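PDB 5J7O: major capsid protein from Faustovirus, which folds as a double jelly-roll, assembles as a trimer and probably builds the shell of a large double-stranded DNA virus. Local coordinates for residues B[120-125]-B[155-160]; B[169-174]-B[376-381]; B[527-532]-B[567-572]. All blocks are in the same frame, centred on the assembly; numbering follows the deposited sequence.

Contact 1: residues B[120-125]-B[155-160]; sequences PALPAF and QSYVNQ
The ring of Tyr157 has Ala121 O at its edge, in the ring plane, 2.8 Å from Tyr157 OH. Tyr157 OH can donate to this carbonyl, though its single proton has another acceptor within reach. Two further groups approach the ring carbon CE2 obliquely. Pro120 O lies 3.4 Å from Tyr157 CE2, and Leu122 CD2 lies 3.6 Å from the same carbon. Leu122 runs alongside Tyr157, the two pointing opposite ways, and Leu122 CD2 also reaches Gln155 O at 3.6 Å. Pro123 and Tyr157 instead meet tip to tip, Pro123 CD coming near the hydroxyl.

The second flat group is the Gln155 amide. Its chain is extended (chi2 -178°), which carries CD out toward the proline ring. There Gln155 OE1 lies 3.3 Å from Pro123 CB. A water sits between Gln155 OE1, at 2.7 Å, and Ala124 O, though it has more acceptors nearby than protons to give. Gln155 NE2 is held by Thr344 OG1.

Residues 120-125 follow a polyproline II path and run antiparallel to strand 149-158. The two backbones are too far apart to pair as a sheet, so the join is made by side chains and carbonyls. Beyond Ala124, the backbone of Phe125 is hydrogen-bonded to the second subunit. Leu122 and Pro123 rest on Val138, and Leu342 lies against Pro123 and Tyr157. These two partners belong to strands 138-142 and 341-351, which pair with the two edges of strand 149-158.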
loop_
_atom_site.group_PDB
_atom_site.type_symbol
_atom_site.label_atom_id
_atom_site.label_comp_id
_atom_site.label_asym_id
_atom_site.label_seq_id
_atom_site.Cartn_x
_atom_site.Cartn_y
_atom_site.Cartn_z
ATOM N N PRO B 120 -9.540 -36.103 -16.572
ATOM C CA PRO B 120 -8.560 -37.192 -16.440
ATOM C C PRO B 120 -9.075 -38.370 -15.629
ATOM O O PRO B 120 -10.185 -38.332 -15.087
ATOM C CB PRO B 120 -7.377 -36.509 -15.743
ATOM C CG PRO B 120 -7.999 -35.388 -14.978
ATOM C CD PRO B 120 -9.138 -34.896 -15.828
ATOM N N ALA B 121 -8.272 -39.428 -15.546
ATOM C CA ALA B 121 -8.654 -40.599 -14.772
ATOM C C ALA B 121 -8.628 -40.288 -13.281
ATOM O O ALA B 121 -7.841 -39.464 -12.805
ATOM C CB ALA B 121 -7.723 -41.773 -15.081
ATOM N N LEU B 122 -9.508 -40.959 -12.543
ATOM C CA LEU B 122 -9.598 -40.769 -11.106
ATOM C C LEU B 122 -8.321 -41.255 -10.421
ATOM O O LEU B 122 -7.588 -42.081 -10.967
ATOM C CB LEU B 122 -10.811 -41.514 -10.557
ATOM C CG LEU B 122 -12.171 -40.927 -10.930
ATOM C CD1 LEU B 122 -13.238 -42.005 -10.924
ATOM C CD2 LEU B 122 -12.546 -39.793 -9.985
ATOM N N PRO B 123 -8.030 -40.744 -9.227
ATOM C CA PRO B 123 -6.842 -41.202 -8.499
ATOM C C PRO B 123 -6.979 -42.655 -8.070
ATOM O O PRO B 123 -8.062 -43.244 -8.079
ATOM C CB PRO B 123 -6.777 -40.268 -7.285
ATOM C CG PRO B 123 -7.617 -39.087 -7.657
ATOM C CD PRO B 123 -8.700 -39.630 -8.535
ATOM N N ALA B 124 -5.845 -43.233 -7.682
ATOM C CA ALA B 124 -5.812 -44.627 -7.270
ATOM C C ALA B 124 -6.546 -44.814 -5.942
ATOM O O ALA B 124 -6.971 -43.858 -5.286
ATOM C CB ALA B 124 -4.369 -45.115 -7.152
ATOM N N PHE B 125 -6.694 -46.078 -5.552
ATOM C CA PHE B 125 -7.332 -46.409 -4.286
ATOM C C PHE B 125 -6.463 -45.967 -3.114
ATOM O O PHE B 125 -5.232 -45.999 -3.177
ATOM C CB PHE B 125 -7.589 -47.913 -4.193
ATOM C CG PHE B 125 -8.540 -48.436 -5.232
ATOM C CD1 PHE B 125 -9.751 -47.807 -5.464
ATOM C CD2 PHE B 125 -8.220 -49.559 -5.977
ATOM C CE1 PHE B 125 -10.627 -48.289 -6.419
ATOM C CE2 PHE B 125 -9.091 -50.045 -6.934
ATOM C CZ PHE B 125 -10.296 -49.410 -7.155
ATOM N N GLN B 155 -13.056 -40.071 -3.791
ATOM C CA GLN B 155 -12.527 -38.991 -4.609
ATOM C C GLN B 155 -13.307 -38.917 -5.912
ATOM O O GLN B 155 -13.636 -39.948 -6.508
ATOM C CB GLN B 155 -11.031 -39.178 -4.894
ATOM C CG GLN B 155 -10.140 -38.956 -3.683
ATOM C CD GLN B 155 -8.665 -39.093 -4.008
ATOM O OE1 GLN B 155 -8.185 -40.183 -4.319
ATOM N NE2 GLN B 155 -7.939 -37.983 -3.942
ATOM N N SER B 156 -13.605 -37.697 -6.347
ATOM C CA SER B 156 -14.366 -37.479 -7.568
ATOM C C SER B 156 -13.990 -36.120 -8.144
ATOM O O SER B 156 -13.162 -35.392 -7.589
ATOM C CB SER B 156 -15.873 -37.576 -7.304
ATOM O OG SER B 156 -16.286 -36.625 -6.338
ATOM N N TYR B 157 -14.605 -35.785 -9.275
ATOM C CA TYR B 157 -14.401 -34.504 -9.934
ATOM C C TYR B 157 -15.708 -33.729 -9.962
ATOM O O TYR B 157 -16.768 -34.290 -10.258
ATOM C CB TYR B 157 -13.872 -34.686 -11.360
ATOM C CG TYR B 157 -12.509 -35.330 -11.427
ATOM C CD1 TYR B 157 -11.385 -34.674 -10.941
ATOM C CD2 TYR B 157 -12.342 -36.590 -11.984
ATOM C CE1 TYR B 157 -10.135 -35.258 -11.002
ATOM C CE2 TYR B 157 -11.096 -37.182 -12.052
ATOM C CZ TYR B 157 -9.997 -36.511 -11.558
ATOM O OH TYR B 157 -8.754 -37.097 -11.623
ATOM N N VAL B 158 -15.627 -32.436 -9.648
ATOM C CA VAL B 158 -16.784 -31.553 -9.632
ATOM C C VAL B 158 -16.407 -30.235 -10.293
ATOM O O VAL B 158 -15.230 -29.898 -10.437
ATOM C CB VAL B 158 -17.304 -31.294 -8.198
ATOM C CG1 VAL B 158 -17.913 -32.556 -7.608
ATOM C CG2 VAL B 158 -16.181 -30.774 -7.312
ATOM N N ASN B 159 -17.429 -29.492 -10.709
ATOM C CA ASN B 159 -17.244 -28.108 -11.117
ATOM C C ASN B 159 -17.453 -27.217 -9.894
ATOM O O ASN B 159 -17.596 -27.706 -8.769
ATOM C CB ASN B 159 -18.176 -27.759 -12.278
ATOM C CG ASN B 159 -19.620 -28.136 -12.008
ATOM O OD1 ASN B 159 -19.984 -28.502 -10.891
ATOM N ND2 ASN B 159 -20.456 -28.039 -13.037
ATOM N N GLN B 160 -17.468 -25.895 -10.091
ATOM C CA GLN B 160 -17.603 -24.995 -8.949
ATOM C C GLN B 160 -18.933 -25.202 -8.235
ATOM O O GLN B 160 -18.992 -25.172 -6.999
ATOM C CB GLN B 160 -17.461 -23.537 -9.388
ATOM C CG GLN B 160 -17.497 -22.570 -8.212
ATOM C CD GLN B 160 -17.490 -21.116 -8.632
ATOM O OE1 GLN B 160 -18.184 -20.723 -9.570
ATOM N NE2 GLN B 160 -16.702 -20.305 -7.934
HETATM O O HOH W 1 -8.973 -42.645 -3.487
HETATM O O HOH W 2 -6.193 -41.656 -4.370
#

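Contact 2: residues B[169-174]-B[376-381]; sequences AAATNF and TLASGS
Asn173 and Ser381 are brought together by two different first torsions. In Asn173, CG stands anti to the carbonyl carbon (chi1 -71°), which puts it beside the backbone N and close to 376-381. In Ser381, OG stands anti to the backbone N (chi1 -175°), which sets it in front of the Asn173 backbone. The motif is a type II beta turn from Ala378 to Ser381, with Gly380 at its positive-phi position. Asn173 holds both ends of this turn.

Asn173 OD1 accepts from Ala378 N at 2.6 Å. The bond is nearly straight, and the donor lies in the carbonyl plane, on a lone pair. Asn173 ND2 donates to Ser381 O at 2.8 Å and to Ala378 O at 3.2 Å. Both are more bent, with ND2 tilted from each carbonyl plane. Together these bonds fix the rotation of the amide. Ser381 OG accepts from Asn173 N at 3.0 Å and also bonds to Ser115 O, so the hydroxyl joins the turn to two parts of the chain.

A water gives to Asn173 OD1 and to Thr376 O, so OD1 is gripped twice. Asn173 lies at a break in strand 170-177, the middle strand of a small sheet with 116-118 and 333-336. Thr335 of the latter touches Asn173 and Leu377. Beside this polar network the apolar part is small: Ala171 CB meets Ala378 CB at 3.7 Å.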
loop_
_atom_site.group_PDB
_atom_site.type_symbol
_atom_site.label_atom_id
_atom_site.label_comp_id
_atom_site.label_asym_id
_atom_site.label_seq_id
_atom_site.Cartn_x
_atom_site.Cartn_y
_atom_site.Cartn_z
ATOM N N ALA B 169 -15.124 -37.272 -19.925
ATOM C CA ALA B 169 -16.049 -36.302 -20.487
ATOM C C ALA B 169 -15.306 -35.006 -20.801
ATOM O O ALA B 169 -14.132 -34.837 -20.465
ATOM C CB ALA B 169 -17.211 -36.045 -19.529
ATOM N N ALA B 170 -16.005 -34.080 -21.450
ATOM C CA ALA B 170 -15.376 -32.841 -21.887
ATOM C C ALA B 170 -14.910 -32.007 -20.697
ATOM O O ALA B 170 -15.525 -32.005 -19.627
ATOM C CB ALA B 170 -16.341 -32.026 -22.747
ATOM N N ALA B 171 -13.804 -31.294 -20.898
ATOM C CA ALA B 171 -13.233 -30.402 -19.898
ATOM C C ALA B 171 -12.200 -29.518 -20.580
ATOM O O ALA B 171 -11.435 -29.993 -21.421
ATOM C CB ALA B 171 -12.587 -31.183 -18.745
ATOM N N THR B 172 -12.183 -28.241 -20.212
ATOM C CA THR B 172 -11.275 -27.273 -20.809
ATOM C C THR B 172 -10.506 -26.548 -19.716
ATOM O O THR B 172 -11.082 -26.145 -18.701
ATOM C CB THR B 172 -12.033 -26.255 -21.677
ATOM O OG1 THR B 172 -12.791 -26.947 -22.676
ATOM C CG2 THR B 172 -11.063 -25.301 -22.358
ATOM N N ASN B 173 -9.204 -26.390 -19.928
ATOM C CA ASN B 173 -8.373 -25.635 -19.007
ATOM C C ASN B 173 -8.574 -24.136 -19.210
ATOM O O ASN B 173 -9.044 -23.678 -20.255
ATOM C CB ASN B 173 -6.900 -25.988 -19.198
ATOM C CG ASN B 173 -6.564 -27.386 -18.713
ATOM O OD1 ASN B 173 -7.126 -27.867 -17.730
ATOM N ND2 ASN B 173 -5.635 -28.044 -19.399
ATOM N N PHE B 174 -8.212 -23.371 -18.186
ATOM C CA PHE B 174 -8.176 -21.923 -18.293
ATOM C C PHE B 174 -6.789 -21.470 -18.742
ATOM O O PHE B 174 -5.833 -22.249 -18.779
ATOM C CB PHE B 174 -8.551 -21.267 -16.961
ATOM C CG PHE B 174 -10.024 -21.315 -16.647
ATOM C CD1 PHE B 174 -10.914 -21.956 -17.495
ATOM C CD2 PHE B 174 -10.520 -20.704 -15.507
ATOM C CE1 PHE B 174 -12.267 -21.996 -17.205
ATOM C CE2 PHE B 174 -11.870 -20.738 -15.213
ATOM C CZ PHE B 174 -12.745 -21.384 -16.063
ATOM N N THR B 376 -7.878 -28.979 -10.891
ATOM C CA THR B 376 -7.300 -30.056 -11.682
ATOM C C THR B 376 -7.213 -29.657 -13.147
ATOM O O THR B 376 -8.150 -29.073 -13.701
ATOM C CB THR B 376 -8.129 -31.342 -11.538
ATOM O OG1 THR B 376 -8.221 -31.699 -10.154
ATOM C CG2 THR B 376 -7.489 -32.487 -12.306
ATOM N N LEU B 377 -6.081 -29.979 -13.768
ATOM C CA LEU B 377 -5.895 -29.753 -15.194
ATOM C C LEU B 377 -6.629 -30.812 -16.004
ATOM O O LEU B 377 -6.631 -31.994 -15.652
ATOM C CB LEU B 377 -4.410 -29.780 -15.552
ATOM C CG LEU B 377 -3.507 -28.666 -15.026
ATOM C CD1 LEU B 377 -2.048 -29.035 -15.232
ATOM C CD2 LEU B 377 -3.825 -27.358 -15.721
ATOM N N ALA B 378 -7.248 -30.380 -17.098
ATOM C CA ALA B 378 -7.834 -31.313 -18.045
ATOM C C ALA B 378 -6.753 -31.883 -18.956
ATOM O O ALA B 378 -5.787 -31.204 -19.311
ATOM C CB ALA B 378 -8.915 -30.628 -18.881
ATOM N N SER B 379 -6.923 -33.148 -19.329
ATOM C CA SER B 379 -5.967 -33.791 -20.218
ATOM C C SER B 379 -6.150 -33.292 -21.645
ATOM O O SER B 379 -7.275 -33.173 -22.139
ATOM C CB SER B 379 -6.130 -35.310 -20.169
ATOM O OG SER B 379 -5.919 -35.806 -18.858
ATOM N N GLY B 380 -5.036 -32.993 -22.307
ATOM C CA GLY B 380 -5.084 -32.591 -23.700
ATOM C C GLY B 380 -5.697 -31.233 -23.958
ATOM O O GLY B 380 -6.216 -30.994 -25.053
ATOM N N SER B 381 -5.658 -30.334 -22.977
ATOM C CA SER B 381 -6.131 -28.962 -23.134
ATOM C C SER B 381 -4.931 -28.040 -22.969
ATOM O O SER B 381 -4.386 -27.916 -21.867
ATOM C CB SER B 381 -7.230 -28.638 -22.124
ATOM O OG SER B 381 -7.765 -27.345 -22.348
HETATM O O HOH W 3 -9.184 -27.369 -15.916
#

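Contact 3: residues B[527-532]-B[567-572]; sequences VRVKAH and LFLNFC
Val529 faces Leu569 and Phe571 across the inside of a beta sandwich. Its CB points toward the other strand, and its two methyls then divide the work. CG1, anti to the backbone N (chi1 178°), lies near the plane of the Phe571 ring at its edge, 4.1 Å from Phe571 CZ. CG2 meets Leu569 CD1 at 3.9 Å. Each of these pairs crosses at a slant.

Val527, two residues earlier on the same face, meets Leu567 and shares Leu569 with Val529. Its CG2 lies 3.6 Å from Leu567 CD2, the closest approach here. Val527 CG1 touches Leu569 CD2 at 4.1 Å. Leu569 thus forks between the two valines, one methyl to each. No hydrogen bond crosses the interface.

At the end of the strand, Asn570 OD1 accepts from Cys572 N at 2.9 Å, with the donor well above the carbonyl plane. This is an Asx turn. Cys572 O is bonded to Tyr71 OH of the third subunit.

The strand axes are 10.0 Å apart and cross at -32°, a geometry of aligned sheets packed face to face, as in a jelly roll. Strand 526-531 pairs with 592-597 and 534-541 in one sheet, while 567-570 is the outermost strand of the other within this chain and pairs with 444-453. Leu449 touches Val527 and Leu567 from that partner strand, and Tyr545 of helix 542-552 packs on Leu567 and Leu569.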
loop_
_atom_site.group_PDB
_atom_site.type_symbol
_atom_site.label_atom_id
_atom_site.label_comp_id
_atom_site.label_asym_id
_atom_site.label_seq_id
_atom_site.Cartn_x
_atom_site.Cartn_y
_atom_site.Cartn_z
ATOM N N VAL B 527 28.008 -11.128 0.240
ATOM C CA VAL B 527 28.572 -10.652 -1.019
ATOM C C VAL B 527 29.797 -9.795 -0.712
ATOM O O VAL B 527 29.804 -9.022 0.247
ATOM C CB VAL B 527 27.539 -9.863 -1.854
ATOM C CG1 VAL B 527 28.196 -9.215 -3.066
ATOM C CG2 VAL B 527 26.414 -10.779 -2.303
ATOM N N ARG B 528 30.835 -9.954 -1.532
ATOM C CA ARG B 528 32.066 -9.182 -1.430
ATOM C C ARG B 528 32.446 -8.686 -2.817
ATOM O O ARG B 528 32.269 -9.400 -3.808
ATOM C CB ARG B 528 33.197 -10.032 -0.828
ATOM C CG ARG B 528 34.544 -9.335 -0.710
ATOM C CD ARG B 528 35.442 -10.086 0.262
ATOM N NE ARG B 528 36.628 -10.647 -0.379
ATOM C CZ ARG B 528 37.858 -10.166 -0.225
ATOM N NH1 ARG B 528 38.066 -9.107 0.543
ATOM N NH2 ARG B 528 38.879 -10.741 -0.845
ATOM N N VAL B 529 32.954 -7.458 -2.888
ATOM C CA VAL B 529 33.322 -6.828 -4.152
ATOM C C VAL B 529 34.813 -6.525 -4.118
ATOM O O VAL B 529 35.271 -5.719 -3.299
ATOM C CB VAL B 529 32.505 -5.553 -4.414
ATOM C CG1 VAL B 529 32.944 -4.910 -5.714
ATOM C CG2 VAL B 529 31.017 -5.877 -4.449
ATOM N N LYS B 530 35.563 -7.165 -5.013
ATOM C CA LYS B 530 37.015 -7.047 -5.066
ATOM C C LYS B 530 37.426 -6.724 -6.495
ATOM O O LYS B 530 37.102 -7.476 -7.419
ATOM C CB LYS B 530 37.683 -8.340 -4.589
ATOM C CG LYS B 530 39.197 -8.341 -4.670
ATOM C CD LYS B 530 39.752 -9.694 -4.261
ATOM C CE LYS B 530 41.268 -9.701 -4.281
ATOM N NZ LYS B 530 41.815 -11.016 -3.844
ATOM N N ALA B 531 38.140 -5.613 -6.674
ATOM C CA ALA B 531 38.525 -5.147 -7.999
ATOM C C ALA B 531 39.973 -4.684 -7.979
ATOM O O ALA B 531 40.343 -3.843 -7.155
ATOM C CB ALA B 531 37.614 -4.008 -8.469
ATOM N N HIS B 532 40.779 -5.226 -8.896
ATOM C CA HIS B 532 42.202 -4.895 -8.997
ATOM C C HIS B 532 42.917 -5.164 -7.675
ATOM O O HIS B 532 43.769 -4.387 -7.237
ATOM C CB HIS B 532 42.402 -3.445 -9.446
ATOM C CG HIS B 532 43.701 -3.192 -10.144
ATOM N ND1 HIS B 532 44.034 -3.793 -11.340
ATOM C CD2 HIS B 532 44.745 -2.390 -9.824
ATOM C CE1 HIS B 532 45.229 -3.379 -11.721
ATOM N NE2 HIS B 532 45.682 -2.527 -10.819
ATOM N N LEU B 567 19.824 -7.436 -4.907
ATOM C CA LEU B 567 20.910 -6.726 -4.248
ATOM C C LEU B 567 21.402 -5.588 -5.132
ATOM O O LEU B 567 21.392 -5.684 -6.364
ATOM C CB LEU B 567 22.070 -7.669 -3.902
ATOM C CG LEU B 567 21.914 -8.506 -2.627
ATOM C CD1 LEU B 567 20.859 -9.594 -2.780
ATOM C CD2 LEU B 567 23.245 -9.108 -2.218
ATOM N N PHE B 568 21.837 -4.509 -4.486
ATOM C CA PHE B 568 22.216 -3.269 -5.157
ATOM C C PHE B 568 23.601 -2.867 -4.667
ATOM O O PHE B 568 23.749 -2.412 -3.528
ATOM C CB PHE B 568 21.185 -2.171 -4.880
ATOM C CG PHE B 568 21.388 -0.915 -5.679
ATOM C CD1 PHE B 568 22.181 0.112 -5.194
ATOM C CD2 PHE B 568 20.765 -0.749 -6.907
ATOM C CE1 PHE B 568 22.362 1.272 -5.921
ATOM C CE2 PHE B 568 20.944 0.411 -7.640
ATOM C CZ PHE B 568 21.743 1.422 -7.145
ATOM N N LEU B 569 24.613 -3.040 -5.517
ATOM C CA LEU B 569 25.990 -2.689 -5.181
ATOM C C LEU B 569 26.261 -1.275 -5.684
ATOM O O LEU B 569 26.430 -1.062 -6.886
ATOM C CB LEU B 569 26.971 -3.682 -5.801
ATOM C CG LEU B 569 26.631 -5.176 -5.797
ATOM C CD1 LEU B 569 27.715 -5.964 -6.517
ATOM C CD2 LEU B 569 26.446 -5.698 -4.386
ATOM N N ASN B 570 26.325 -0.314 -4.767
ATOM C CA ASN B 570 26.401 1.097 -5.122
ATOM C C ASN B 570 27.837 1.604 -5.062
ATOM O O ASN B 570 28.604 1.237 -4.166
ATOM C CB ASN B 570 25.516 1.934 -4.196
ATOM C CG ASN B 570 25.484 3.397 -4.586
ATOM O OD1 ASN B 570 25.804 3.759 -5.718
ATOM N ND2 ASN B 570 25.092 4.249 -3.647
ATOM N N PHE B 571 28.191 2.463 -6.023
ATOM C CA PHE B 571 29.510 3.082 -6.073
ATOM C C PHE B 571 29.436 4.586 -6.312
ATOM O O PHE B 571 30.480 5.223 -6.500
ATOM C CB PHE B 571 30.373 2.427 -7.157
ATOM C CG PHE B 571 30.414 0.931 -7.073
ATOM C CD1 PHE B 571 31.223 0.298 -6.144
ATOM C CD2 PHE B 571 29.642 0.157 -7.923
ATOM C CE1 PHE B 571 31.264 -1.080 -6.068
ATOM C CE2 PHE B 571 29.678 -1.221 -7.850
ATOM C CZ PHE B 571 30.489 -1.841 -6.921
ATOM N N CYS B 572 28.239 5.165 -6.321
ATOM C CA CYS B 572 28.060 6.601 -6.465
ATOM C C CYS B 572 27.196 7.114 -5.320
ATOM O O CYS B 572 26.523 6.346 -4.628
ATOM C CB CYS B 572 27.420 6.964 -7.812
ATOM S SG CYS B 572 25.733 6.357 -8.024
#

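How the contacts relate
Contacts 1 and 2 are neighbours, their centres 12 Å apart, and both are partly buried. Pro120 packs on Ser379, Leu377 and Thr376, and strands 149-158 and 170-177 follow each other in the chain. Both fasten an irregular segment to a strand, but by different means: contact 1 relies on Tyr157 and the Gln155 amide against prolines and Leu122, contact 2 on a dense set of amide and hydroxyl bonds. Contact 3 is fully buried and joins two strands of facing sheets through apolar side chains alone. It lies on the opposite side of the chain's centre, with its own centre about 50 Å from that of contact 2.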